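Local coordinates for acetoin utilization protein AcuB, putative (Vibrio cholerae, PDB 2O16) that is of unproven function but, as a putative acetoin utilization protein with paired CBS domains, may sense a nucleotide-like ligand and regulate acetoin use, at residues A[89-93]-A[112-116]; A[109-113]-A[123-127]. One frame throughout, in Å; residues are numbered along the deposited sequence.

Contact 1. Residues A[89-93]-A[112-116]; sequences TSVAP and LPVVA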
ATOM      1  N   THR A  89       7.216  -2.142  -6.011  1.00 18.39           N
ATOM      2  CA  THR A  89       8.075  -2.500  -4.879  1.00 19.19           C
ATOM      3  C   THR A  89       7.213  -3.263  -3.885  1.00 19.69           C
ATOM      4  O   THR A  89       6.087  -2.833  -3.599  1.00 18.73           O
ATOM      5  CB  THR A  89       8.689  -1.245  -4.225  1.00 20.41           C
ATOM      6  OG1 THR A  89       9.394  -0.498  -5.227  1.00 22.18           O
ATOM      7  CG2 THR A  89       9.708  -1.619  -3.087  1.00 19.42           C
ATOM      8  N   SER A  90       7.716  -4.389  -3.396  1.00 17.83           N
ATOM      9  CA  SER A  90       6.983  -5.209  -2.416  1.00 18.81           C
ATOM     10  C   SER A  90       7.984  -5.840  -1.439  1.00 19.33           C
ATOM     11  O   SER A  90       9.241  -5.701  -1.604  1.00 19.11           O
ATOM     12  CB  SER A  90       6.156  -6.306  -3.119  1.00 18.98           C
ATOM     13  OG  SER A  90       7.032  -7.200  -3.787  1.00 19.78           O
ATOM     14  N   VAL A  91       7.439  -6.514  -0.422  1.00 18.42           N
ATOM     15  CA  VAL A  91       8.262  -7.194   0.586  1.00 18.29           C
ATOM     16  C   VAL A  91       7.567  -8.492   0.997  1.00 18.62           C
ATOM     17  O   VAL A  91       6.345  -8.612   0.851  1.00 20.02           O
ATOM     18  CB  VAL A  91       8.485  -6.265   1.820  1.00 17.89           C
ATOM     19  CG1 VAL A  91       7.158  -6.054   2.636  1.00 16.23           C
ATOM     20  CG2 VAL A  91       9.604  -6.785   2.762  1.00 17.31           C
ATOM     21  N   ALA A  92       8.327  -9.454   1.524  1.00 19.20           N
ATOM     22  CA  ALA A  92       7.742 -10.691   2.090  1.00 19.13           C
ATOM     23  C   ALA A  92       7.252 -10.496   3.527  1.00 19.33           C
ATOM     24  O   ALA A  92       7.808  -9.669   4.267  1.00 19.23           O
ATOM     25  CB  ALA A  92       8.764 -11.853   2.022  1.00 19.09           C
ATOM     26  N   PRO A  93       6.188 -11.227   3.936  1.00 20.93           N
ATOM     27  CA  PRO A  93       5.643 -11.052   5.288  1.00 20.96           C
ATOM     28  C   PRO A  93       6.592 -11.383   6.438  1.00 21.79           C
ATOM     29  O   PRO A  93       6.418 -10.846   7.509  1.00 22.02           O
ATOM     30  CB  PRO A  93       4.458 -12.020   5.318  1.00 21.09           C
ATOM     31  CG  PRO A  93       4.781 -13.027   4.285  1.00 22.19           C
ATOM     32  CD  PRO A  93       5.417 -12.231   3.186  1.00 20.27           C
ATOM     33  N   LEU A 112       4.175  -0.074   1.177  1.00 19.52           N
ATOM     34  CA  LEU A 112       4.865  -1.270   0.728  1.00 18.45           C
ATOM     35  C   LEU A 112       3.898  -2.464   0.798  1.00 19.22           C
ATOM     36  O   LEU A 112       3.569  -2.938   1.889  1.00 17.42           O
ATOM     37  CB  LEU A 112       6.132  -1.460   1.584  1.00 18.72           C
ATOM     38  CG  LEU A 112       7.178  -2.546   1.317  1.00 21.15           C
ATOM     39  CD1 LEU A 112       7.795  -2.377  -0.098  1.00 22.79           C
ATOM     40  CD2 LEU A 112       8.266  -2.481   2.425  1.00 19.73           C
ATOM     41  N   PRO A 113       3.411  -2.937  -0.374  1.00 18.80           N
ATOM     42  CA  PRO A 113       2.621  -4.173  -0.426  1.00 18.74           C
ATOM     43  C   PRO A 113       3.441  -5.349   0.079  1.00 18.41           C
ATOM     44  O   PRO A 113       4.640  -5.391  -0.143  1.00 18.37           O
ATOM     45  CB  PRO A 113       2.333  -4.364  -1.921  1.00 18.26           C
ATOM     46  CG  PRO A 113       2.576  -2.994  -2.548  1.00 20.06           C
ATOM     47  CD  PRO A 113       3.596  -2.317  -1.701  1.00 19.12           C
ATOM     48  N   VAL A 114       2.782  -6.279   0.766  1.00 17.97           N
ATOM     49  CA  VAL A 114       3.404  -7.460   1.345  1.00 17.87           C
ATOM     50  C   VAL A 114       2.842  -8.642   0.555  1.00 18.25           C
ATOM     51  O   VAL A 114       1.618  -8.808   0.421  1.00 18.69           O
ATOM     52  CB  VAL A 114       3.033  -7.599   2.860  1.00 17.96           C
ATOM     53  CG1 VAL A 114       3.679  -8.843   3.518  1.00 16.78           C
ATOM     54  CG2 VAL A 114       3.402  -6.320   3.614  1.00 17.92           C
ATOM     55  N   VAL A 115       3.741  -9.429  -0.025  1.00 19.89           N
ATOM     56  CA  VAL A 115       3.335 -10.512  -0.920  1.00 20.66           C
ATOM     57  C   VAL A 115       3.984 -11.836  -0.478  1.00 21.91           C
ATOM     58  O   VAL A 115       5.134 -11.849  -0.051  1.00 21.94           O
ATOM     59  CB  VAL A 115       3.715 -10.214  -2.393  1.00 21.15           C
ATOM     60  CG1 VAL A 115       2.894  -8.990  -2.955  1.00 18.64           C
ATOM     61  CG2 VAL A 115       5.187  -9.949  -2.522  1.00 23.25           C
ATOM     62  N   ALA A 116       3.216 -12.920  -0.569  1.00 23.18           N
ATOM     63  CA  ALA A 116       3.717 -14.267  -0.318  1.00 25.94           C
ATOM     64  C   ALA A 116       3.291 -15.085  -1.535  1.00 27.25           C
ATOM     65  O   ALA A 116       2.090 -15.179  -1.838  1.00 27.88           O
ATOM     66  CB  ALA A 116       3.133 -14.823   0.944  1.00 25.80           C
TER
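V91 lies at the apolar centre: its CG1 meets L112 CD2 at 3.7 Å and V114 CG2 at 3.9 Å, on the side of strand 112-116 that helix 97-106 covers through S100 and M104. At one end T89 CG2 rests 3.6 Å from L112 CD1; at the other the ring of P93 packs against V114, CB to CG1 3.7 Å. Outward from these side chains the backbones join. V91 N donates to P113 O (3.0 Å) and V115 N donates to V91 O (2.9 Å), so V91 is held through both its amide and its carbonyl, a single bridge opposite V114. A CA-H...O contact from V114 CA to V91 O (3.2 Å) reinforces the bridge, and S90 CA to P113 O (3.3 Å) flanks it. At the partly exposed edge S90 OG lies 3.5 Å from V115 CG2. The extended segment before helix 97-106 thus bridges the outermost strand, 112-116, which follows that helix, consistent with the beta-alpha-beta-beta-alpha order of a CBS domain.

Contact 2. Residues A[109-113]-A[123-127]; sequences IGCLP and IITDS. With PO4 (phosphate ion), chain C.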
ATOM      1  N   ILE A 109       9.518   5.265  -0.100  1.00 19.57           N
ATOM      2  CA  ILE A 109       8.358   4.448  -0.384  1.00 20.34           C
ATOM      3  C   ILE A 109       7.316   4.731   0.706  1.00 21.08           C
ATOM      4  O   ILE A 109       7.552   4.468   1.876  1.00 21.95           O
ATOM      5  CB  ILE A 109       8.721   2.925  -0.340  1.00 20.50           C
ATOM      6  CG1 ILE A 109       9.917   2.581  -1.268  1.00 21.85           C
ATOM      7  CG2 ILE A 109       7.496   2.065  -0.693  1.00 21.02           C
ATOM      8  CD1 ILE A 109       9.615   2.669  -2.747  1.00 22.21           C
ATOM      9  N   GLY A 110       6.178   5.285   0.332  1.00 21.97           N
ATOM     10  CA  GLY A 110       5.145   5.564   1.334  1.00 22.66           C
ATOM     11  C   GLY A 110       4.368   4.334   1.771  1.00 23.07           C
ATOM     12  O   GLY A 110       4.012   4.195   2.974  1.00 23.69           O
ATOM     13  N   CYS A 111       4.147   3.416   0.819  1.00 22.32           N
ATOM     14  CA  CYS A 111       3.362   2.201   1.030  1.00 22.24           C
ATOM     15  C   CYS A 111       4.041   0.994   0.409  1.00 20.80           C
ATOM     16  O   CYS A 111       4.436   1.035  -0.748  1.00 21.51           O
ATOM     17  CB  CYS A 111       1.974   2.347   0.413  1.00 22.44           C
ATOM     18  SG  CYS A 111       0.932   0.882   0.477  1.00 25.94           S
ATOM     19  N   LEU A 112       4.175  -0.074   1.177  1.00 19.52           N
ATOM     20  CA  LEU A 112       4.865  -1.270   0.728  1.00 18.45           C
ATOM     21  C   LEU A 112       3.898  -2.464   0.798  1.00 19.22           C
ATOM     22  O   LEU A 112       3.569  -2.938   1.889  1.00 17.42           O
ATOM     23  CB  LEU A 112       6.132  -1.460   1.584  1.00 18.72           C
ATOM     24  CG  LEU A 112       7.178  -2.546   1.317  1.00 21.15           C
ATOM     25  CD1 LEU A 112       7.795  -2.377  -0.098  1.00 22.79           C
ATOM     26  CD2 LEU A 112       8.266  -2.481   2.425  1.00 19.73           C
ATOM     27  N   PRO A 113       3.411  -2.937  -0.374  1.00 18.80           N
ATOM     28  CA  PRO A 113       2.621  -4.173  -0.426  1.00 18.74           C
ATOM     29  C   PRO A 113       3.441  -5.349   0.079  1.00 18.41           C
ATOM     30  O   PRO A 113       4.640  -5.391  -0.143  1.00 18.37           O
ATOM     31  CB  PRO A 113       2.333  -4.364  -1.921  1.00 18.26           C
ATOM     32  CG  PRO A 113       2.576  -2.994  -2.548  1.00 20.06           C
ATOM     33  CD  PRO A 113       3.596  -2.317  -1.701  1.00 19.12           C
ATOM     34  N   ILE A 123      -0.578  -4.770   3.321  1.00 18.61           N
ATOM     35  CA  ILE A 123       0.185  -3.569   2.946  1.00 19.03           C
ATOM     36  C   ILE A 123       0.759  -2.919   4.193  1.00 18.78           C
ATOM     37  O   ILE A 123       0.182  -3.046   5.278  1.00 18.09           O
ATOM     38  CB  ILE A 123      -0.667  -2.502   2.184  1.00 19.34           C
ATOM     39  CG1 ILE A 123      -1.908  -2.075   3.013  1.00 18.68           C
ATOM     40  CG2 ILE A 123      -1.025  -3.042   0.762  1.00 21.97           C
ATOM     41  CD1 ILE A 123      -2.751  -0.888   2.385  1.00 21.82           C
ATOM     42  N   ILE A 124       1.902  -2.241   4.034  1.00 18.36           N
ATOM     43  CA  ILE A 124       2.424  -1.387   5.095  1.00 19.28           C
ATOM     44  C   ILE A 124       2.193   0.048   4.680  1.00 18.65           C
ATOM     45  O   ILE A 124       2.669   0.470   3.621  1.00 19.41           O
ATOM     46  CB  ILE A 124       3.948  -1.560   5.301  1.00 18.23           C
ATOM     47  CG1 ILE A 124       4.322  -3.026   5.564  1.00 19.59           C
ATOM     48  CG2 ILE A 124       4.425  -0.616   6.441  1.00 20.32           C
ATOM     49  CD1 ILE A 124       5.840  -3.240   5.573  1.00 21.47           C
ATOM     50  N   THR A 125       1.467   0.811   5.487  1.00 18.67           N
ATOM     51  CA  THR A 125       1.291   2.233   5.191  1.00 19.69           C
ATOM     52  C   THR A 125       1.702   3.093   6.373  1.00 19.47           C
ATOM     53  O   THR A 125       1.947   2.578   7.474  1.00 17.57           O
ATOM     54  CB  THR A 125      -0.174   2.627   4.877  1.00 20.69           C
ATOM     55  OG1 THR A 125      -0.981   2.311   6.000  1.00 24.29           O
ATOM     56  CG2 THR A 125      -0.700   1.911   3.609  1.00 21.98           C
ATOM     57  N   ASP A 126       1.757   4.412   6.150  1.00 19.52           N
ATOM     58  CA  ASP A 126       2.042   5.323   7.252  0.50 19.10           C
ATOM     59  C   ASP A 126       1.101   5.020   8.442  1.00 19.33           C
ATOM     60  O   ASP A 126       1.532   5.064   9.606  1.00 18.55           O
ATOM     61  CB  ASP A 126       1.996   6.794   6.792  0.50 18.36           C
ATOM     62  CG  ASP A 126       0.813   7.097   5.867  0.50 16.34           C
ATOM     63  OD1 ASP A 126      -0.214   6.394   5.938  0.50 15.63           O
ATOM     64  OD2 ASP A 126       0.909   8.051   5.076  0.50 18.09           O
ATOM     65  N   SER A 127      -0.165   4.687   8.158  1.00 19.99           N
ATOM     66  CA  SER A 127      -1.112   4.379   9.246  1.00 20.45           C
ATOM     67  C   SER A 127      -0.612   3.242  10.154  1.00 18.87           C
ATOM     68  O   SER A 127      -0.794   3.280  11.365  1.00 18.49           O
ATOM     69  CB  SER A 127      -2.530   4.094   8.724  1.00 21.53           C
ATOM     70  OG  SER A 127      -2.952   5.163   7.876  1.00 24.35           O
TER
HETATM   71  P   PO4 C   1      -3.038   5.224   3.963  1.00 24.81           P
HETATM   72  O1  PO4 C   1      -3.349   4.550   2.649  1.00 20.35           O
HETATM   73  O2  PO4 C   1      -1.719   5.947   3.765  1.00 26.39           O
HETATM   74  O3  PO4 C   1      -4.132   6.250   4.153  1.00 25.01           O
HETATM   75  O4  PO4 C   1      -2.978   4.277   5.147  1.00 24.24           O
HETATM   76  O   HOH W   1       1.393   5.086   3.476  1.00 32.19           O
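The contact opens at G110, whose carbonyl works through water: water 1 donates to G110 O (2.8 Å) and accepts from D126 N (2.8 Å), tying the turn to the first residue of helix 126-141. C111 follows with its CA 3.2 Å from I124 O, a CA-H...O contact, while its SG packs 3.7 Å from T125 CG2 and 4.1 Å from I123 CB. L112 forms the antiparallel hydrogen-bonded pair with I124: L112 N donates to I124 O (2.9 Å) and I124 N to L112 O (2.8 Å). Their side chains share the sheet face toward M104, CD2 of L112 lying 4.0 Å from CD1 of I124. P113 pairs with I123 in the next, non-hydrogen-bonded position; lacking an amide hydrogen, it costs no bond there. Where strand gives way to helix, T125 is the N-cap, its OG1 accepting a weak bond from S127 N (3.3 Å). S127 OG donates to phosphate O4 (2.9 Å). R37 and H38 also hold this ion, and R37 forms a salt bridge with D126. A phosphate, probably from the crystallisation liquor, at this helix start is consistent with a pocket for phosphorylated ligands, as in nucleotide-binding CBS relatives.

The two contacts have centres about 10 Å apart and share L112 and P113, so strand 112-116 is used twice: contact 1 joins it to the loop ahead of helix 97-106, contact 2 to its hairpin partner, strand 119-124. Along the chain, segment 89-93 comes first, then helix 97-106; segment 109-113 next runs into 112-116, and 123-127 leads into helix 126-141. V114 CG2 against I124 CG1 (3.9 Å) and V91 CG1 against I124 CD1 (4.3 Å) merge their apolar parts. All four segments fall within the second CBS range, while P113 also touches L48 and I51 of strand 48-53. The second CBS unit is thus tied together beside the first, with the phosphate site near their junction.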